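Local coordinates for DUF1818 domain-containing protein (Prochlorococcus marinus, PDB 2IT9), which is of unknown function but may bind DNA, and forms a two-chain assembly built of antiparallel sheets and helices, at residues Glu38-Ile41 with Leu42-Val46; Val114-Ala117 with Met118-Met121; Lys4-Pro8 with Gly9-Ile13. All blocks are in the same frame, centred on the assembly; numbering follows the deposited sequence.

Contact 1. Residues Glu38-Ile41 with Leu42-Val46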
# COMPACT_ATOMS: atom_id res chain seq x y z
N GLU A 38 -0.40 -8.16 14.81
CA GLU A 38 -1.20 -7.49 13.79
C GLU A 38 -1.85 -8.49 12.79
O GLU A 38 -2.99 -8.31 12.36
CB GLU A 38 -0.32 -6.54 12.98
CG GLU A 38 0.11 -5.35 13.81
CD GLU A 38 1.18 -4.51 13.14
OE1 GLU A 38 1.93 -5.00 12.26
OE2 GLU A 38 1.27 -3.34 13.54
N TRP A 39 -1.10 -9.51 12.40
CA TRP A 39 -1.62 -10.55 11.54
C TRP A 39 -2.81 -11.29 12.18
O TRP A 39 -3.85 -11.46 11.54
CB TRP A 39 -0.50 -11.52 11.13
CG TRP A 39 -1.00 -12.75 10.44
CD1 TRP A 39 -1.07 -13.98 10.98
CD2 TRP A 39 -1.58 -12.84 9.14
NE1 TRP A 39 -1.61 -14.86 10.08
CE2 TRP A 39 -1.92 -14.19 8.94
CE3 TRP A 39 -1.81 -11.94 8.12
CZ2 TRP A 39 -2.50 -14.65 7.75
CZ3 TRP A 39 -2.39 -12.39 6.95
CH2 TRP A 39 -2.73 -13.74 6.78
N LYS A 40 -2.64 -11.74 13.39
CA LYS A 40 -3.69 -12.48 14.14
C LYS A 40 -5.00 -11.69 14.20
O LYS A 40 -6.08 -12.20 13.87
CB LYS A 40 -3.23 -12.73 15.55
CG LYS A 40 -4.24 -13.55 16.38
CD LYS A 40 -3.70 -13.79 17.76
CE LYS A 40 -4.72 -14.55 18.61
NZ LYS A 40 -4.35 -14.48 20.04
N ILE A 41 -4.90 -10.44 14.60
CA ILE A 41 -6.08 -9.59 14.70
C ILE A 41 -6.70 -9.34 13.33
O ILE A 41 -7.94 -9.39 13.18
CB ILE A 41 -5.77 -8.28 15.45
CG1 ILE A 41 -5.40 -8.56 16.91
CG2 ILE A 41 -7.02 -7.33 15.44
CD1 ILE A 41 -4.90 -7.34 17.65
N LEU A 42 -5.87 -9.07 12.32
CA LEU A 42 -6.34 -8.86 10.96
C LEU A 42 -7.23 -10.00 10.52
O LEU A 42 -8.34 -9.79 10.04
CB LEU A 42 -5.18 -8.72 9.95
CG LEU A 42 -5.65 -8.54 8.51
CD1 LEU A 42 -6.56 -7.33 8.34
CD2 LEU A 42 -4.45 -8.43 7.57
N VAL A 43 -6.74 -11.22 10.67
CA VAL A 43 -7.50 -12.38 10.22
C VAL A 43 -8.83 -12.52 10.98
O VAL A 43 -9.86 -12.81 10.38
CB VAL A 43 -6.67 -13.67 10.26
CG1 VAL A 43 -7.55 -14.84 9.80
CG2 VAL A 43 -5.44 -13.56 9.33
N GLU A 44 -8.80 -12.28 12.29
CA GLU A 44 -10.01 -12.36 13.07
C GLU A 44 -11.04 -11.29 12.64
O GLU A 44 -12.24 -11.57 12.59
CB GLU A 44 -9.66 -12.21 14.54
CG GLU A 44 -8.91 -13.45 15.07
CD GLU A 44 -8.40 -13.30 16.48
OE1 GLU A 44 -8.55 -12.20 17.01
OE2 GLU A 44 -7.83 -14.26 17.03
N VAL A 45 -10.55 -10.10 12.32
CA VAL A 45 -11.43 -9.00 11.90
C VAL A 45 -12.06 -9.29 10.53
O VAL A 45 -13.27 -9.13 10.33
CB VAL A 45 -10.62 -7.70 11.86
CG1 VAL A 45 -11.30 -6.58 10.97
CG2 VAL A 45 -10.34 -7.21 13.30
N VAL A 46 -11.22 -9.70 9.59
CA VAL A 46 -11.68 -10.01 8.25
C VAL A 46 -12.65 -11.19 8.29
O VAL A 46 -13.70 -11.11 7.62
CB VAL A 46 -10.52 -10.22 7.31
CG1 VAL A 46 -10.99 -10.75 5.90
CG2 VAL A 46 -9.73 -8.93 7.14

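Contact 2. Residues Val114-Ala117 with Met118-Met121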
# COMPACT_ATOMS: atom_id res chain seq x y z
N VAL A 114 -8.41 -13.53 -1.11
CA VAL A 114 -7.61 -13.17 0.05
C VAL A 114 -8.14 -13.90 1.28
O VAL A 114 -7.36 -14.46 2.07
CB VAL A 114 -7.64 -11.68 0.28
CG1 VAL A 114 -7.04 -11.33 1.64
CG2 VAL A 114 -6.86 -10.98 -0.85
N VAL A 115 -9.46 -13.90 1.43
CA VAL A 115 -10.08 -14.57 2.58
C VAL A 115 -9.74 -16.04 2.57
O VAL A 115 -9.34 -16.59 3.59
CB VAL A 115 -11.62 -14.33 2.64
CG1 VAL A 115 -12.29 -15.30 3.59
CG2 VAL A 115 -11.89 -12.87 3.06
N ASN A 116 -9.93 -16.68 1.42
CA ASN A 116 -9.60 -18.08 1.29
C ASN A 116 -8.15 -18.38 1.68
O ASN A 116 -7.89 -19.40 2.35
CB ASN A 116 -9.93 -18.56 -0.13
CG ASN A 116 -11.44 -18.64 -0.40
OD1 ASN A 116 -12.27 -18.67 0.54
ND2 ASN A 116 -11.81 -18.73 -1.68
N ALA A 117 -7.22 -17.50 1.27
CA ALA A 117 -5.79 -17.66 1.60
C ALA A 117 -5.57 -17.49 3.10
O ALA A 117 -4.79 -18.21 3.68
CB ALA A 117 -4.92 -16.66 0.83
N MSE A 118 -6.22 -16.50 3.71
CA MSE A 118 -6.10 -16.27 5.15
C MSE A 118 -6.53 -17.47 5.92
O MSE A 118 -5.85 -17.85 6.87
CB MSE A 118 -6.94 -15.07 5.59
CG MSE A 118 -6.37 -13.79 5.14
SE MSE A 118 -7.49 -12.31 5.72
CE MSE A 118 -6.31 -10.90 5.25
N ARG A 119 -7.66 -18.05 5.53
CA ARG A 119 -8.18 -19.22 6.22
C ARG A 119 -7.29 -20.47 6.13
O ARG A 119 -7.34 -21.32 7.01
CB ARG A 119 -9.54 -19.61 5.66
CG ARG A 119 -10.67 -18.66 5.95
CD ARG A 119 -12.04 -19.34 5.64
NE ARG A 119 -13.17 -18.49 6.04
CZ ARG A 119 -14.03 -17.85 5.24
NH1 ARG A 119 -13.96 -17.98 3.91
NH2 ARG A 119 -15.01 -17.11 5.77
N SER A 120 -6.51 -20.60 5.06
CA SER A 120 -5.70 -21.79 4.83
C SER A 120 -4.20 -21.62 4.93
O SER A 120 -3.48 -22.52 4.50
CB SER A 120 -6.00 -22.29 3.42
OG SER A 120 -5.57 -21.34 2.47
N MSE A 121 -3.68 -20.52 5.50
CA MSE A 121 -2.21 -20.31 5.47
C MSE A 121 -1.29 -21.52 5.89
O MSE A 121 -0.23 -21.77 5.28
CB MSE A 121 -1.82 -19.05 6.24
CG MSE A 121 -2.05 -17.77 5.52
SE MSE A 121 -1.14 -17.43 3.75
CE MSE A 121 0.81 -17.30 4.12

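Contact 3. Residues Lys4-Pro8 with Gly9-Ile13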
# COMPACT_ATOMS: atom_id res chain seq x y z
N LYS A 4 4.08 -18.59 0.66
CA LYS A 4 3.46 -17.53 -0.10
C LYS A 4 2.22 -18.05 -0.84
O LYS A 4 2.23 -19.19 -1.32
CB LYS A 4 4.42 -16.98 -1.12
CG LYS A 4 3.83 -15.99 -2.06
CD LYS A 4 4.91 -15.45 -2.99
CE LYS A 4 4.30 -14.47 -3.96
NZ LYS A 4 5.33 -14.04 -4.93
N LYS A 5 1.24 -17.18 -0.93
CA LYS A 5 0.04 -17.43 -1.67
C LYS A 5 -0.22 -16.17 -2.47
O LYS A 5 -0.13 -15.09 -1.93
CB LYS A 5 -1.14 -17.69 -0.73
CG LYS A 5 -0.98 -19.04 0.05
CD LYS A 5 -2.23 -19.39 0.80
CE LYS A 5 -2.04 -20.61 1.64
NZ LYS A 5 -1.60 -21.77 0.82
N GLU A 6 -0.62 -16.32 -3.73
CA GLU A 6 -0.77 -15.19 -4.61
C GLU A 6 -1.78 -15.46 -5.71
O GLU A 6 -2.01 -16.59 -6.09
CB GLU A 6 0.63 -14.99 -5.23
CG GLU A 6 0.75 -13.94 -6.25
CD GLU A 6 2.22 -13.64 -6.60
OE1 GLU A 6 2.97 -14.58 -6.97
OE2 GLU A 6 2.58 -12.44 -6.50
N GLY A 7 -2.37 -14.40 -6.22
CA GLY A 7 -3.26 -14.49 -7.35
C GLY A 7 -3.42 -13.09 -7.91
O GLY A 7 -2.83 -12.12 -7.39
N PRO A 8 -4.21 -12.97 -8.99
CA PRO A 8 -4.48 -11.65 -9.56
C PRO A 8 -4.97 -10.65 -8.52
O PRO A 8 -6.01 -10.87 -7.89
CB PRO A 8 -5.52 -11.95 -10.65
CG PRO A 8 -5.19 -13.37 -11.07
CD PRO A 8 -4.85 -14.04 -9.78
N GLY A 9 -4.16 -9.62 -8.28
CA GLY A 9 -4.47 -8.52 -7.38
C GLY A 9 -4.12 -8.68 -5.91
O GLY A 9 -4.36 -7.76 -5.14
N TRP A 10 -3.48 -9.79 -5.53
CA TRP A 10 -3.14 -10.00 -4.14
C TRP A 10 -2.02 -11.03 -3.86
O TRP A 10 -1.74 -11.93 -4.63
CB TRP A 10 -4.40 -10.50 -3.39
CG TRP A 10 -4.81 -11.88 -3.83
CD1 TRP A 10 -5.56 -12.22 -4.91
CD2 TRP A 10 -4.44 -13.10 -3.21
NE1 TRP A 10 -5.69 -13.58 -4.99
CE2 TRP A 10 -4.99 -14.15 -3.97
CE3 TRP A 10 -3.71 -13.40 -2.07
CZ2 TRP A 10 -4.84 -15.48 -3.62
CZ3 TRP A 10 -3.53 -14.75 -1.75
CH2 TRP A 10 -4.11 -15.74 -2.50
N ARG A 11 -1.46 -10.88 -2.67
CA ARG A 11 -0.52 -11.84 -2.14
C ARG A 11 -0.43 -11.74 -0.60
O ARG A 11 -0.72 -10.68 0.01
CB ARG A 11 0.86 -11.68 -2.79
CG ARG A 11 1.51 -10.35 -2.45
CD ARG A 11 2.81 -10.20 -3.20
NE ARG A 11 3.21 -8.78 -3.15
CZ ARG A 11 4.47 -8.36 -3.10
NH1 ARG A 11 5.48 -9.23 -3.01
NH2 ARG A 11 4.72 -7.06 -3.10
N ILE A 12 -0.02 -12.85 0.01
CA ILE A 12 0.24 -12.97 1.43
C ILE A 12 1.51 -13.81 1.55
O ILE A 12 1.61 -14.84 0.92
CB ILE A 12 -0.87 -13.68 2.17
CG1 ILE A 12 -2.20 -12.99 1.92
CG2 ILE A 12 -0.58 -13.75 3.64
CD1 ILE A 12 -3.27 -13.60 2.72
N ILE A 13 2.47 -13.34 2.35
CA ILE A 13 3.73 -14.04 2.48
C ILE A 13 4.14 -14.12 3.94
O ILE A 13 4.06 -13.13 4.65
CB ILE A 13 4.92 -13.36 1.69
CG1 ILE A 13 4.54 -13.03 0.25
CG2 ILE A 13 6.23 -14.29 1.82
CD1 ILE A 13 5.55 -12.28 -0.53
O HOH W 1 6.51 -11.91 -4.01

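Contact 1. Residues Glu38-Ile41 with Leu42-Val46
Trp39 and Val43 meet in an i to i+4 contact within the first turns of helix 36-56, the long helix whose side chains touch strands of both antiparallel sheets. The methyl CG2 of Val43 sits over one face of the indole, 3.6 Å from the centroid of the six-membered ring and 15° off its normal, a CH-pi contact made with the benzo half. The ring leans forward along the helix because CG of Trp39 lies anti to its backbone N (chi1 170°), beside the carbonyl carbon. Leu42 CD2 approaches the same indole obliquely, at 4.4 Å from Trp39 CE3.

One residue on, Lys40 and Glu44 repeat the spacing without a salt bridge: NZ of Lys40 and OE2 of Glu44 stay 4.6 Å apart, and Glu44 OE1 pairs instead with Arg72. The carboxylate of Glu38 binds outside the helix, in a salt bridge with Arg100 of the second subunit and a hydrogen bond with Asn99 of its own chain. On the side facing strand 75-82, Ile41 CG2 packs against Val45 CG2 at 4.0 Å.

Beneath these side chains lies an unbroken run of backbone hydrogen bonds, from Leu42 N to Glu38 O at 3.0 Å through to Val45 N to Ile41 O at 2.8 Å. Successive i+4 to i bonds define the alpha-helix, and buried Leu42, Val45 and Val46 against exposed Lys40 make it amphipathic, packed on both sheets and helix 110-120.

Contact 2. Residues Val114-Ala117 with Met118-Met121
Val114 and Met118, one turn apart near the C-terminal end of alpha-helix 110-120, lie side by side and point the same way. The selenomethionine methyl CE touches Val114 CG1 at 3.7 Å. With CG anti to the carbonyl carbon and the chain extended beyond it (chi2 180°), Met118 reaches back along the helix.

Val115 and Arg119 repeat the pattern one residue on. Val115 CG1 lies over a face of the guanidinium, toward its rim and 3.2 Å from Arg119 NH1, while Asn116 OD1 stands at the edge of that group, in its plane. The far nitrogen NH2 has a long, weak ion pair with Asp51 of helix 36-56.

Behind these side chains, Met118 N bonds to Val114 O and Arg119 N to Val115 O, at 2.9 and 3.0 Å. In the next layer, Val46 lies against Val115 and Met118, while Trp10 touches Val114 and Ala117.

The regular i to i+4 pattern falters at Ser120, whose amide bonds only weakly to Asn116 O and also takes Ala117 O from above the carbonyl plane. Its side chain, turned between backbone N and carbonyl carbon (chi1 65°), adds a hydrogen bond from Ser120 OG to Asn116 O at 3.0 Å.

Contact 3. Residues Lys4-Pro8 with Gly9-Ile13
A beta hairpin with a two-residue loop joins Lys4-Gly7 to Trp10-Ile13 through a type II turn from Gly7 to Trp10, with Pro8 and Gly9 at its corners. Gly7 and Trp10 close the turn with two backbone bonds, Gly7 N to Trp10 O at 3.0 Å and Trp10 N to Gly7 O at 3.1 Å; in the second the donor stands above the carbonyl plane. Gly9 takes the positive phi, 88°, that belongs to the third position of such a turn.

The indole of Trp10 folds back across the first strand. Its CG stands between the backbone N and the carbonyl carbon (chi1 68°), and this lays one ring face over the backbone of Glu6 and Gly7, where Gly7 N is 3.5 Å from Trp10 CE2. Because Gly7 has no side chain, the indole can come down directly onto its backbone. Pro8 O lies at the ring edge, 3.3 Å from Trp10 CD1, and Lys5 CB touches the benzo half, 3.9 Å from Trp10 CZ3.

Farther from the turn the ladder continues at the hydrogen-bonded pair Lys5 and Ile12, between edge strand 2-7 and its inner neighbour 10-15 in an antiparallel four-stranded sheet ordered 2-7, 10-15, 23-26, 30-34. Trp10 and Ile12 share the face that meets helix 110-120.

Lys4, Glu6, Arg11 and Ile13 occupy the opposite face. Lys4 lies alongside Ile13, CG to CG1 at 3.8 Å, and its extended chain carries NZ into a salt bridge with Glu6 OE1, weak as a hydrogen bond. A water accepts from Lys4 NZ at 2.6 Å and, weakly, from Arg11 NH1. Arg11 NH2 turns to a salt bridge with Glu103 of the second subunit.

In the fold
The three local contacts meet largely through apolar side chains on the facing sides of two helices and a hairpin, with contact 2 between the other two. Its centre lies about 11 Å from that of contact 1 and about 10 Å from that of contact 3, whereas the centres of contacts 1 and 3 are about 17 Å apart. Helix meets helix where Leu42 CD2 packs 3.9 Å from Met118 CE, and contact 2 meets the hairpin where Met121 SE approaches Lys5 CD to 3.7 Å. Contacts 1 and 3 also touch directly, Trp39 CH2 lying 3.8 Å from Ile12 CG2. A triethylene glycol, probably from the crystallisation liquor, lies about 4 Å from the Arg11 side chain of contact 3.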